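Local coordinates for protein alkylpurine DNA glycosylase AlkC (Pseudomonas fluorescens, PDB 5VHV) that probably excises alkylated purine bases from damaged DNA as a base excision repair glycosylase that works without flipping the lesion out of the helix, at residues G246-V260 against L273-L287. Numbering follows the deposited sequence.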
loop_
_atom_site.group_PDB
_atom_site.type_symbol
_atom_site.label_atom_id
_atom_site.label_comp_id
_atom_site.label_asym_id
_atom_site.label_seq_id
_atom_site.Cartn_x
_atom_site.Cartn_y
_atom_site.Cartn_z
ATOM N N GLY A 246 13.678 -1.338 -19.620
ATOM C CA GLY A 246 14.606 -0.826 -20.608
ATOM C C GLY A 246 15.955 -0.414 -20.074
ATOM O O GLY A 246 16.738 0.202 -20.818
ATOM N N ALA A 247 16.265 -0.772 -18.824
ATOM C CA ALA A 247 17.490 -0.375 -18.139
ATOM C C ALA A 247 18.248 -1.585 -17.591
ATOM O O ALA A 247 18.885 -1.516 -16.534
ATOM C CB ALA A 247 17.162 0.610 -17.016
ATOM N N GLY A 248 18.200 -2.705 -18.300
ATOM C CA GLY A 248 18.867 -3.904 -17.839
ATOM C C GLY A 248 20.322 -4.015 -18.266
ATOM O O GLY A 248 21.091 -4.760 -17.651
ATOM N N ALA A 249 20.719 -3.289 -19.304
ATOM C CA ALA A 249 22.099 -3.354 -19.769
ATOM C C ALA A 249 23.018 -2.630 -18.794
ATOM O O ALA A 249 22.639 -1.640 -18.169
ATOM C CB ALA A 249 22.235 -2.734 -21.165
ATOM N N LYS A 250 24.246 -3.127 -18.677
ATOM C CA LYS A 250 25.231 -2.417 -17.877
ATOM C C LYS A 250 25.378 -0.995 -18.402
ATOM O O LYS A 250 25.374 -0.753 -19.614
ATOM C CB LYS A 250 26.573 -3.151 -17.906
ATOM C CG LYS A 250 26.510 -4.538 -17.257
ATOM C CD LYS A 250 27.620 -4.785 -16.240
ATOM C CE LYS A 250 28.751 -5.617 -16.826
ATOM N NZ LYS A 250 29.859 -5.807 -15.843
ATOM N N ALA A 251 25.473 -0.048 -17.481
ATOM C CA ALA A 251 25.545 1.348 -17.875
ATOM C C ALA A 251 26.909 1.639 -18.472
ATOM O O ALA A 251 27.936 1.295 -17.885
ATOM C CB ALA A 251 25.287 2.249 -16.671
ATOM N N GLU A 252 26.915 2.264 -19.647
ATOM C CA GLU A 252 28.152 2.685 -20.298
ATOM C C GLU A 252 28.397 4.130 -19.883
ATOM O O GLU A 252 28.071 5.082 -20.590
ATOM C CB GLU A 252 28.050 2.515 -21.809
ATOM C CG GLU A 252 27.889 1.070 -22.263
ATOM C CD GLU A 252 29.063 0.190 -21.868
ATOM O OE1 GLU A 252 30.180 0.722 -21.693
ATOM O OE2 GLU A 252 28.867 -1.037 -21.726
ATOM N N VAL A 253 28.959 4.286 -18.683
ATOM C CA VAL A 253 29.126 5.597 -18.065
ATOM C C VAL A 253 30.368 5.583 -17.189
ATOM O O VAL A 253 30.837 4.531 -16.758
ATOM C CB VAL A 253 27.907 6.007 -17.197
ATOM C CG1 VAL A 253 26.619 6.040 -18.017
ATOM C CG2 VAL A 253 27.768 5.076 -15.996
ATOM N N LYS A 254 30.885 6.776 -16.916
ATOM C CA LYS A 254 31.861 7.014 -15.863
ATOM C C LYS A 254 31.219 7.895 -14.800
ATOM O O LYS A 254 30.388 8.744 -15.112
ATOM C CB LYS A 254 33.124 7.688 -16.412
ATOM C CG LYS A 254 33.943 6.784 -17.326
ATOM C CD LYS A 254 35.277 7.408 -17.727
ATOM C CE LYS A 254 35.098 8.582 -18.673
ATOM N NZ LYS A 254 36.341 8.854 -19.466
ATOM N N ILE A 255 31.588 7.680 -13.544
ATOM C CA ILE A 255 31.077 8.478 -12.432
ATOM C C ILE A 255 32.191 9.407 -11.962
ATOM O O ILE A 255 33.343 8.976 -11.819
ATOM C CB ILE A 255 30.553 7.585 -11.296
ATOM C CG1 ILE A 255 29.929 8.426 -10.188
ATOM C CG2 ILE A 255 31.654 6.690 -10.734
ATOM C CD1 ILE A 255 29.103 7.595 -9.216
ATOM N N HIS A 256 31.860 10.692 -11.781
ATOM C CA HIS A 256 32.830 11.705 -11.369
ATOM C C HIS A 256 32.325 12.474 -10.159
ATOM O O HIS A 256 31.115 12.586 -9.930
ATOM C CB HIS A 256 33.122 12.732 -12.479
ATOM C CG HIS A 256 33.550 12.125 -13.772
ATOM N ND1 HIS A 256 34.776 11.513 -13.937
ATOM C CD2 HIS A 256 32.920 12.038 -14.965
ATOM C CE1 HIS A 256 34.881 11.078 -15.179
ATOM N NE2 HIS A 256 33.769 11.385 -15.823
ATOM N N HIS A 257 33.271 13.014 -9.393
ATOM C CA HIS A 257 32.964 13.961 -8.321
ATOM C C HIS A 257 32.116 13.343 -7.207
ATOM O O HIS A 257 31.387 14.061 -6.519
ATOM C CB HIS A 257 32.235 15.209 -8.855
ATOM C CG HIS A 257 32.860 15.829 -10.068
ATOM N ND1 HIS A 257 34.190 16.178 -10.127
ATOM C CD2 HIS A 257 32.320 16.204 -11.253
ATOM C CE1 HIS A 257 34.454 16.708 -11.312
ATOM N NE2 HIS A 257 33.333 16.738 -12.011
ATOM N N LEU A 258 32.152 12.032 -6.994
ATOM C CA LEU A 258 31.229 11.441 -6.024
ATOM C C LEU A 258 31.592 11.912 -4.627
ATOM O O LEU A 258 32.755 11.848 -4.229
ATOM C CB LEU A 258 31.270 9.912 -6.096
ATOM C CG LEU A 258 30.498 9.175 -4.983
ATOM C CD1 LEU A 258 29.030 9.495 -5.018
ATOM C CD2 LEU A 258 30.673 7.662 -5.051
ATOM N N MET A 259 30.615 12.437 -3.902
ATOM C CA MET A 259 30.877 12.855 -2.538
ATOM C C MET A 259 29.597 12.830 -1.724
ATOM O O MET A 259 28.482 12.935 -2.258
ATOM C CB MET A 259 31.503 14.256 -2.502
ATOM C CG MET A 259 30.578 15.377 -2.888
ATOM S SD MET A 259 31.448 16.993 -2.957
ATOM C CE MET A 259 32.272 16.836 -4.529
ATOM N N VAL A 260 29.772 12.681 -0.419
ATOM C CA VAL A 260 28.724 12.953 0.555
ATOM C C VAL A 260 29.264 14.018 1.492
ATOM O O VAL A 260 30.391 13.897 1.988
ATOM C CB VAL A 260 28.305 11.680 1.312
ATOM C CG1 VAL A 260 27.334 12.006 2.425
ATOM C CG2 VAL A 260 27.663 10.691 0.360
ATOM N N LEU A 273 24.252 13.973 -1.121
ATOM C CA LEU A 273 24.879 13.032 -2.037
ATOM C C LEU A 273 24.952 13.674 -3.416
ATOM O O LEU A 273 23.933 14.122 -3.950
ATOM C CB LEU A 273 24.062 11.738 -2.099
ATOM C CG LEU A 273 24.414 10.761 -3.215
ATOM C CD1 LEU A 273 25.844 10.220 -3.083
ATOM C CD2 LEU A 273 23.421 9.596 -3.192
ATOM N N SER A 274 26.147 13.725 -4.003
ATOM C CA SER A 274 26.222 14.254 -5.354
ATOM C C SER A 274 27.306 13.537 -6.150
ATOM O O SER A 274 28.277 13.018 -5.594
ATOM C CB SER A 274 26.459 15.776 -5.355
ATOM O OG SER A 274 27.710 16.134 -4.787
ATOM N N PHE A 275 27.090 13.484 -7.458
ATOM C CA PHE A 275 28.029 12.913 -8.417
ATOM C C PHE A 275 27.560 13.297 -9.818
ATOM O O PHE A 275 26.439 13.789 -10.017
ATOM C CB PHE A 275 28.126 11.393 -8.275
ATOM C CG PHE A 275 26.796 10.696 -8.357
ATOM C CD1 PHE A 275 25.995 10.566 -7.232
ATOM C CD2 PHE A 275 26.328 10.198 -9.569
ATOM C CE1 PHE A 275 24.755 9.923 -7.303
ATOM C CE2 PHE A 275 25.097 9.564 -9.645
ATOM C CZ PHE A 275 24.308 9.430 -8.506
ATOM N N THR A 276 28.429 13.040 -10.784
ATOM C CA THR A 276 28.171 13.281 -12.194
ATOM C C THR A 276 28.350 11.971 -12.952
ATOM O O THR A 276 29.320 11.242 -12.716
ATOM C CB THR A 276 29.126 14.348 -12.731
ATOM O OG1 THR A 276 29.022 15.528 -11.917
ATOM C CG2 THR A 276 28.795 14.695 -14.186
ATOM N N LEU A 277 27.414 11.669 -13.845
ATOM C CA LEU A 277 27.524 10.526 -14.744
ATOM C C LEU A 277 27.869 11.035 -16.130
ATOM O O LEU A 277 27.207 11.941 -16.638
ATOM C CB LEU A 277 26.219 9.730 -14.795
ATOM C CG LEU A 277 25.771 9.114 -13.474
ATOM C CD1 LEU A 277 24.423 8.432 -13.643
ATOM C CD2 LEU A 277 26.804 8.120 -12.957
ATOM N N GLU A 278 28.907 10.462 -16.730
ATOM C CA GLU A 278 29.310 10.783 -18.088
ATOM C C GLU A 278 29.081 9.565 -18.972
ATOM O O GLU A 278 29.663 8.502 -18.728
ATOM C CB GLU A 278 30.776 11.201 -18.143
ATOM C CG GLU A 278 31.269 11.500 -19.569
ATOM C CD GLU A 278 32.773 11.424 -19.703
ATOM O OE1 GLU A 278 33.261 11.321 -20.849
ATOM O OE2 GLU A 278 33.464 11.460 -18.665
ATOM N N SER A 279 28.268 9.727 -20.007
ATOM C CA SER A 279 28.087 8.653 -20.966
ATOM C C SER A 279 29.374 8.414 -21.741
ATOM O O SER A 279 30.066 9.351 -22.159
ATOM C CB SER A 279 26.968 8.973 -21.946
ATOM O OG SER A 279 27.029 8.096 -23.064
ATOM N N THR A 280 29.686 7.142 -21.941
ATOM C CA THR A 280 30.771 6.735 -22.825
ATOM C C THR A 280 30.241 5.989 -24.039
ATOM O O THR A 280 31.010 5.331 -24.744
ATOM C CB THR A 280 31.772 5.865 -22.067
ATOM O OG1 THR A 280 31.123 4.659 -21.661
ATOM C CG2 THR A 280 32.287 6.582 -20.826
ATOM N N ALA A 281 28.929 6.093 -24.307
ATOM C CA ALA A 281 28.267 5.322 -25.348
ATOM C C ALA A 281 27.972 6.179 -26.572
ATOM O O ALA A 281 27.784 7.397 -26.455
ATOM C CB ALA A 281 26.949 4.744 -24.822
ATOM N N PRO A 282 27.885 5.553 -27.752
ATOM C CA PRO A 282 27.585 6.296 -28.982
ATOM C C PRO A 282 26.113 6.605 -29.195
ATOM O O PRO A 282 25.780 7.281 -30.175
ATOM C CB PRO A 282 28.109 5.355 -30.079
ATOM C CG PRO A 282 27.941 3.999 -29.511
ATOM C CD PRO A 282 28.158 4.129 -28.021
ATOM N N ALA A 283 25.227 6.141 -28.324
ATOM C CA ALA A 283 23.800 6.384 -28.447
ATOM C C ALA A 283 23.219 6.622 -27.063
ATOM O O ALA A 283 23.855 6.301 -26.052
ATOM C CB ALA A 283 23.087 5.201 -29.116
ATOM N N PRO A 284 22.020 7.194 -26.984
ATOM C CA PRO A 284 21.393 7.405 -25.675
ATOM C C PRO A 284 21.175 6.082 -24.961
ATOM O O PRO A 284 21.082 5.020 -25.580
ATOM C CB PRO A 284 20.061 8.077 -26.017
ATOM C CG PRO A 284 20.225 8.604 -27.383
ATOM C CD PRO A 284 21.170 7.685 -28.081
ATOM N N GLN A 285 21.097 6.150 -23.636
ATOM C CA GLN A 285 20.848 4.950 -22.852
ATOM C C GLN A 285 19.933 5.275 -21.688
ATOM O O GLN A 285 20.060 6.322 -21.046
ATOM C CB GLN A 285 22.161 4.304 -22.360
ATOM C CG GLN A 285 22.967 5.116 -21.388
ATOM C CD GLN A 285 24.391 4.575 -21.225
ATOM O OE1 GLN A 285 24.600 3.475 -20.695
ATOM N NE2 GLN A 285 25.378 5.344 -21.697
ATOM N N LYS A 286 18.994 4.373 -21.442
ATOM C CA LYS A 286 18.074 4.503 -20.326
ATOM C C LYS A 286 18.761 4.049 -19.041
ATOM O O LYS A 286 19.361 2.970 -18.993
ATOM C CB LYS A 286 16.813 3.678 -20.579
ATOM C CG LYS A 286 15.890 4.262 -21.653
ATOM C CD LYS A 286 14.629 3.416 -21.840
ATOM C CE LYS A 286 13.796 3.910 -23.020
ATOM N NZ LYS A 286 14.577 3.961 -24.292
ATOM N N LEU A 287 18.695 4.888 -18.014
ATOM C CA LEU A 287 19.335 4.607 -16.737
ATOM C C LEU A 287 18.317 4.636 -15.610
ATOM O O LEU A 287 17.427 5.492 -15.573
ATOM C CB LEU A 287 20.436 5.625 -16.421
ATOM C CG LEU A 287 21.594 5.739 -17.419
ATOM C CD1 LEU A 287 22.622 6.758 -16.962
ATOM C CD2 LEU A 287 22.247 4.394 -17.603
HETATM O O HOH W 1 23.237 1.122 -20.763
HETATM O O HOH W 2 31.161 2.665 -23.587
HETATM O O HOH W 3 32.397 3.272 -19.497
HETATM O O HOH W 4 29.594 16.048 -6.686
#
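Gln285 meets the backbone of Glu252 with both ends of its amide, at the mouth of an antiparallel beta hairpin in the C-terminal beta-sheet domain, where strands 253-265 and 270-279 lie side by side. The case illustrates how a side-chain amide, here at the start of strand 285-294, can pair with the backbone N and O of a residue just ahead of strand 253-265, much as a backbone would. Gln285 OE1 accepts from Glu252 N at 2.8 Å, in the carbonyl plane and on a lone pair, while NE2 donates back to Glu252 O. That oxygen takes a second bond, almost straight, from Thr280 N at 2.9 Å, and the two donors approach from opposite faces of its carbonyl plane. An extended chain beyond CG (chi2 -166°) lets Gln285 span the distance, and a water links its OE1 to Lys250 O. A leucine here would probably leave Glu252 N without its acceptor and Glu252 O with just the Thr280 N bond of the two, weakening the hold on the chain at Glu252.

Farther along, backbone pairs bind Lys254 to Glu278 and His256 to Thr276, until a beta bulge around His257 shifts the register by one before Met259 pairs with Ser274. Apolar groups line one side: Ile255 CD1 touches Phe275 CD2 at 3.8 Å, Leu258 CD1 packs on Phe275 CB, and Val345 of strand 339-347 adjoins all three residues. Thr276, on the other side, sends OG1 to His321 of the neighbouring strand.

That side also carries Glu278, whose CG, anti to the backbone N (chi1 178°), starts an extended chain that brings the carboxylate to the His256 ring. Lys254 runs alongside, its NZ making a long salt bridge of 4.0 Å to Glu278 OE2, which would probably favour the carboxylate's negative charge. Ring and carboxylate are nearly coplanar, 25° apart, and His256 NE2 donates to Glu278 OE2 at 2.9 Å.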